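Local coordinates for 2-methyl-aconitate isomerase (PDB 5K87), which isomerises 2-methyl-trans-aconitate to the cis form, by base-catalysed proton abstraction with rotation about C2-C3, in the 2-methylcitrate cycle that degrades propionate, at residues N145-T157 against A177-D189. The protein carries 1 engineered substitution. Sequence-based numbering, arbitrary orientation.
Sequences NIGKTIIAHVPIT and AEVQIEFMNPAAD
H153 reaches diagonally across to E182 on the neighbouring strand, two residues beyond its register partner Q180, and its NE2 donates to OE1 at 2.8 Å. The approach is steep, 71° out of the carboxylate plane. The imidazole is turned 56° against that plane. CG of H153 lies anti to its carbonyl carbon (chi1 -58°), which places one face of the ring against I151 CG2, 3.6 Å above the ring plane and toward its rim. T138 takes up ND1 and K379 pairs with E182 OE2, so both polar ends of the bridge are anchored in the flanking strands and the carboxylate is probably kept ionised.

I151 and E182 form the hydrogen-bonded antiparallel pair at the middle of this ladder, with backbone bonds in both directions. Strands 148-157 and 179-184 belong to a half of the diaminopimelate-epimerase-like fold, between strands 135-143 and 374-391. The opposite side of the ladder is apolar and packs on helix 113-122: I150 CG2 stands over the centre of the F183 ring, while I150 CD1 reaches that ring's CD2 at 3.8 Å. In the conformer of I181 given here, its CD1 packs against small A152. The F183 side chain lies about 7 Å from the bound malonate, so this apolar face lies close to the substrate site.

Where 177-189 leaves the ladder, K148 serves as a long, flexible donor: bent at its second torsion, it brings NZ to N185 O at 2.8 Å and A187 O at 2.7 Å, gripping two carbonyls of the loop that follows strand 179-184, while a water links NZ to D189 OD2.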
# COMPACT_ATOMS: atom_id res chain seq x y z
N ASN A 145 -21.01 -12.24 8.49
CA ASN A 145 -20.31 -13.27 7.73
C ASN A 145 -20.39 -14.62 8.43
O ASN A 145 -20.56 -15.65 7.77
CB ASN A 145 -18.82 -12.94 7.55
CG ASN A 145 -18.58 -11.63 6.83
OD1 ASN A 145 -18.51 -10.56 7.46
ND2 ASN A 145 -18.41 -11.69 5.51
N ILE A 146 -20.22 -14.61 9.74
CA ILE A 146 -20.06 -15.84 10.52
C ILE A 146 -21.17 -16.06 11.56
O ILE A 146 -21.21 -17.11 12.21
CB ILE A 146 -18.68 -15.90 11.21
CG1 ILE A 146 -18.56 -14.81 12.28
CG2 ILE A 146 -17.56 -15.77 10.18
CD1 ILE A 146 -17.26 -14.88 13.09
N GLY A 147 -22.08 -15.10 11.70
CA GLY A 147 -23.20 -15.26 12.61
C GLY A 147 -22.79 -15.28 14.07
O GLY A 147 -23.17 -16.20 14.82
N LYS A 148 -22.02 -14.28 14.49
CA LYS A 148 -21.51 -14.19 15.86
C LYS A 148 -21.66 -12.78 16.41
O LYS A 148 -21.67 -11.81 15.64
CB LYS A 148 -20.03 -14.58 15.90
CG LYS A 148 -19.73 -16.04 15.65
CD LYS A 148 -20.26 -16.91 16.79
CE LYS A 148 -19.84 -18.36 16.63
NZ LYS A 148 -20.46 -19.22 17.68
N THR A 149 -21.76 -12.66 17.73
CA THR A 149 -21.80 -11.36 18.39
C THR A 149 -20.40 -10.90 18.75
O THR A 149 -19.59 -11.68 19.29
CB THR A 149 -22.60 -11.45 19.70
OG1 THR A 149 -23.95 -11.86 19.40
CG2 THR A 149 -22.61 -10.11 20.43
N ILE A 150 -20.10 -9.64 18.45
CA ILE A 150 -18.85 -9.03 18.89
C ILE A 150 -19.19 -7.69 19.52
O ILE A 150 -20.05 -6.98 19.03
CB ILE A 150 -17.87 -8.84 17.73
CG1 ILE A 150 -17.57 -10.18 17.06
CG2 ILE A 150 -16.61 -8.17 18.23
CD1 ILE A 150 -16.89 -10.03 15.75
N ILE A 151 -18.55 -7.37 20.64
CA ILE A 151 -18.81 -6.12 21.34
C ILE A 151 -17.62 -5.18 21.18
O ILE A 151 -16.47 -5.61 21.31
CB ILE A 151 -19.02 -6.37 22.84
CG1 ILE A 151 -20.10 -7.44 23.08
CG2 ILE A 151 -19.34 -5.09 23.57
CD1 ILE A 151 -21.47 -7.06 22.58
N ALA A 152 -17.88 -3.91 20.89
CA ALA A 152 -16.82 -2.91 20.88
C ALA A 152 -17.15 -1.81 21.88
O ALA A 152 -18.22 -1.20 21.78
CB ALA A 152 -16.64 -2.32 19.50
N HIS A 153 -16.26 -1.57 22.83
CA HIS A 153 -16.46 -0.52 23.82
C HIS A 153 -15.76 0.73 23.32
O HIS A 153 -14.56 0.89 23.48
CB HIS A 153 -15.92 -0.94 25.19
CG HIS A 153 -16.54 -2.20 25.71
ND1 HIS A 153 -17.79 -2.23 26.28
CD2 HIS A 153 -16.07 -3.47 25.75
CE1 HIS A 153 -18.07 -3.47 26.65
NE2 HIS A 153 -17.05 -4.24 26.33
N VAL A 154 -16.53 1.62 22.70
CA VAL A 154 -15.96 2.78 22.03
C VAL A 154 -16.07 4.01 22.92
O VAL A 154 -17.16 4.36 23.35
CB VAL A 154 -16.66 3.04 20.69
CG1 VAL A 154 -16.02 4.22 19.97
CG2 VAL A 154 -16.65 1.78 19.83
N PRO A 155 -14.94 4.68 23.18
CA PRO A 155 -15.00 5.88 24.02
C PRO A 155 -15.66 7.05 23.29
O PRO A 155 -15.47 7.24 22.08
CB PRO A 155 -13.54 6.18 24.31
CG PRO A 155 -12.79 5.60 23.14
CD PRO A 155 -13.57 4.36 22.75
N ILE A 156 -16.41 7.85 24.05
CA ILE A 156 -17.17 8.98 23.54
C ILE A 156 -16.78 10.26 24.27
O ILE A 156 -16.68 10.27 25.50
CB ILE A 156 -18.69 8.77 23.75
CG1 ILE A 156 -19.16 7.44 23.14
CG2 ILE A 156 -19.48 9.95 23.20
CD1 ILE A 156 -19.07 7.38 21.61
N THR A 157 -16.57 11.33 23.52
CA THR A 157 -16.33 12.66 24.08
C THR A 157 -17.19 13.66 23.32
O THR A 157 -17.15 13.70 22.09
CB THR A 157 -14.86 13.06 23.96
OG1 THR A 157 -14.05 12.18 24.75
CG2 THR A 157 -14.65 14.50 24.43
N ALA A 177 -6.95 6.14 20.92
CA ALA A 177 -7.78 5.71 22.04
C ALA A 177 -7.92 4.19 22.07
O ALA A 177 -8.13 3.55 21.03
CB ALA A 177 -9.14 6.35 21.97
N GLU A 178 -7.83 3.60 23.25
CA GLU A 178 -8.06 2.16 23.40
C GLU A 178 -9.51 1.80 23.15
O GLU A 178 -10.43 2.41 23.71
CB GLU A 178 -7.68 1.73 24.82
CG GLU A 178 -7.79 0.22 25.04
CD GLU A 178 -7.42 -0.22 26.45
OE1 GLU A 178 -7.10 0.65 27.30
OE2 GLU A 178 -7.45 -1.44 26.71
N VAL A 179 -9.73 0.78 22.32
CA VAL A 179 -11.05 0.23 22.10
C VAL A 179 -11.02 -1.25 22.46
O VAL A 179 -10.42 -2.07 21.75
CB VAL A 179 -11.50 0.40 20.64
CG1 VAL A 179 -12.88 -0.20 20.44
CG2 VAL A 179 -11.49 1.87 20.26
N GLN A 180 -11.65 -1.60 23.57
CA GLN A 180 -11.72 -2.99 23.99
C GLN A 180 -12.79 -3.73 23.19
O GLN A 180 -13.91 -3.24 23.02
CB GLN A 180 -11.96 -3.05 25.50
CG GLN A 180 -10.86 -2.34 26.28
CD GLN A 180 -11.05 -2.35 27.77
OE1 GLN A 180 -12.15 -2.62 28.26
NE2 GLN A 180 -9.99 -2.04 28.51
N ILE A 181 -12.41 -4.91 22.71
CA ILE A 181 -13.28 -5.74 21.89
C ILE A 181 -13.56 -7.07 22.58
O ILE A 181 -12.68 -7.60 23.26
CB ILE A 181 -12.63 -6.05 20.53
CG1 ILE A 181 -12.15 -4.76 19.86
CG2 ILE A 181 -13.59 -6.80 19.62
CD1 ILE A 181 -13.26 -3.80 19.56
N GLU A 182 -14.76 -7.60 22.42
CA GLU A 182 -15.10 -8.90 23.01
C GLU A 182 -15.83 -9.77 22.01
O GLU A 182 -16.95 -9.44 21.58
CB GLU A 182 -16.00 -8.71 24.22
CG GLU A 182 -15.45 -7.75 25.25
CD GLU A 182 -16.37 -7.57 26.43
OE1 GLU A 182 -16.08 -6.70 27.27
OE2 GLU A 182 -17.38 -8.30 26.51
N PHE A 183 -15.22 -10.91 21.69
CA PHE A 183 -15.79 -11.86 20.75
C PHE A 183 -16.56 -12.87 21.57
O PHE A 183 -15.97 -13.74 22.24
CB PHE A 183 -14.67 -12.55 19.98
CG PHE A 183 -13.86 -11.61 19.11
CD1 PHE A 183 -12.90 -10.77 19.66
CD2 PHE A 183 -14.03 -11.60 17.73
CE1 PHE A 183 -12.15 -9.92 18.85
CE2 PHE A 183 -13.29 -10.75 16.92
CZ PHE A 183 -12.35 -9.91 17.47
N MET A 184 -17.89 -12.76 21.56
CA MET A 184 -18.73 -13.64 22.38
C MET A 184 -18.86 -15.02 21.76
O MET A 184 -19.00 -15.15 20.54
CB MET A 184 -20.11 -13.02 22.55
CG MET A 184 -20.11 -11.62 23.12
SD MET A 184 -19.26 -11.45 24.70
CE MET A 184 -20.24 -12.53 25.74
N ASN A 185 -18.83 -16.05 22.61
CA ASN A 185 -19.08 -17.43 22.18
C ASN A 185 -18.39 -17.78 20.86
O ASN A 185 -19.05 -18.14 19.89
CB ASN A 185 -20.59 -17.66 22.08
CG ASN A 185 -20.95 -19.10 21.76
OD1 ASN A 185 -20.30 -20.04 22.22
ND2 ASN A 185 -22.00 -19.29 20.96
N PRO A 186 -17.05 -17.62 20.81
CA PRO A 186 -16.37 -17.69 19.51
C PRO A 186 -16.32 -19.07 18.85
O PRO A 186 -16.14 -19.13 17.64
CB PRO A 186 -14.95 -17.21 19.84
CG PRO A 186 -14.78 -17.52 21.29
CD PRO A 186 -16.12 -17.29 21.90
N ALA A 187 -16.47 -20.16 19.60
CA ALA A 187 -16.47 -21.49 18.97
C ALA A 187 -17.58 -21.61 17.93
O ALA A 187 -18.72 -21.23 18.19
CB ALA A 187 -16.60 -22.58 20.01
N ALA A 188 -17.25 -22.14 16.75
CA ALA A 188 -18.26 -22.32 15.71
C ALA A 188 -19.30 -23.34 16.16
O ALA A 188 -19.02 -24.20 16.99
CB ALA A 188 -17.60 -22.77 14.42
N ASP A 189 -20.51 -23.24 15.61
CA ASP A 189 -21.58 -24.18 15.94
C ASP A 189 -21.40 -25.52 15.24
O ASP A 189 -20.67 -25.63 14.26
CB ASP A 189 -22.94 -23.59 15.59
CG ASP A 189 -23.32 -22.44 16.51
OD1 ASP A 189 -22.84 -22.41 17.66
OD2 ASP A 189 -24.10 -21.56 16.07
O HOH W 1 -23.17 -19.46 17.01
O HOH W 2 -17.71 -13.75 18.45
O HOH W 3 -21.61 -14.96 19.42
O HOH W 4 -12.57 0.51 25.34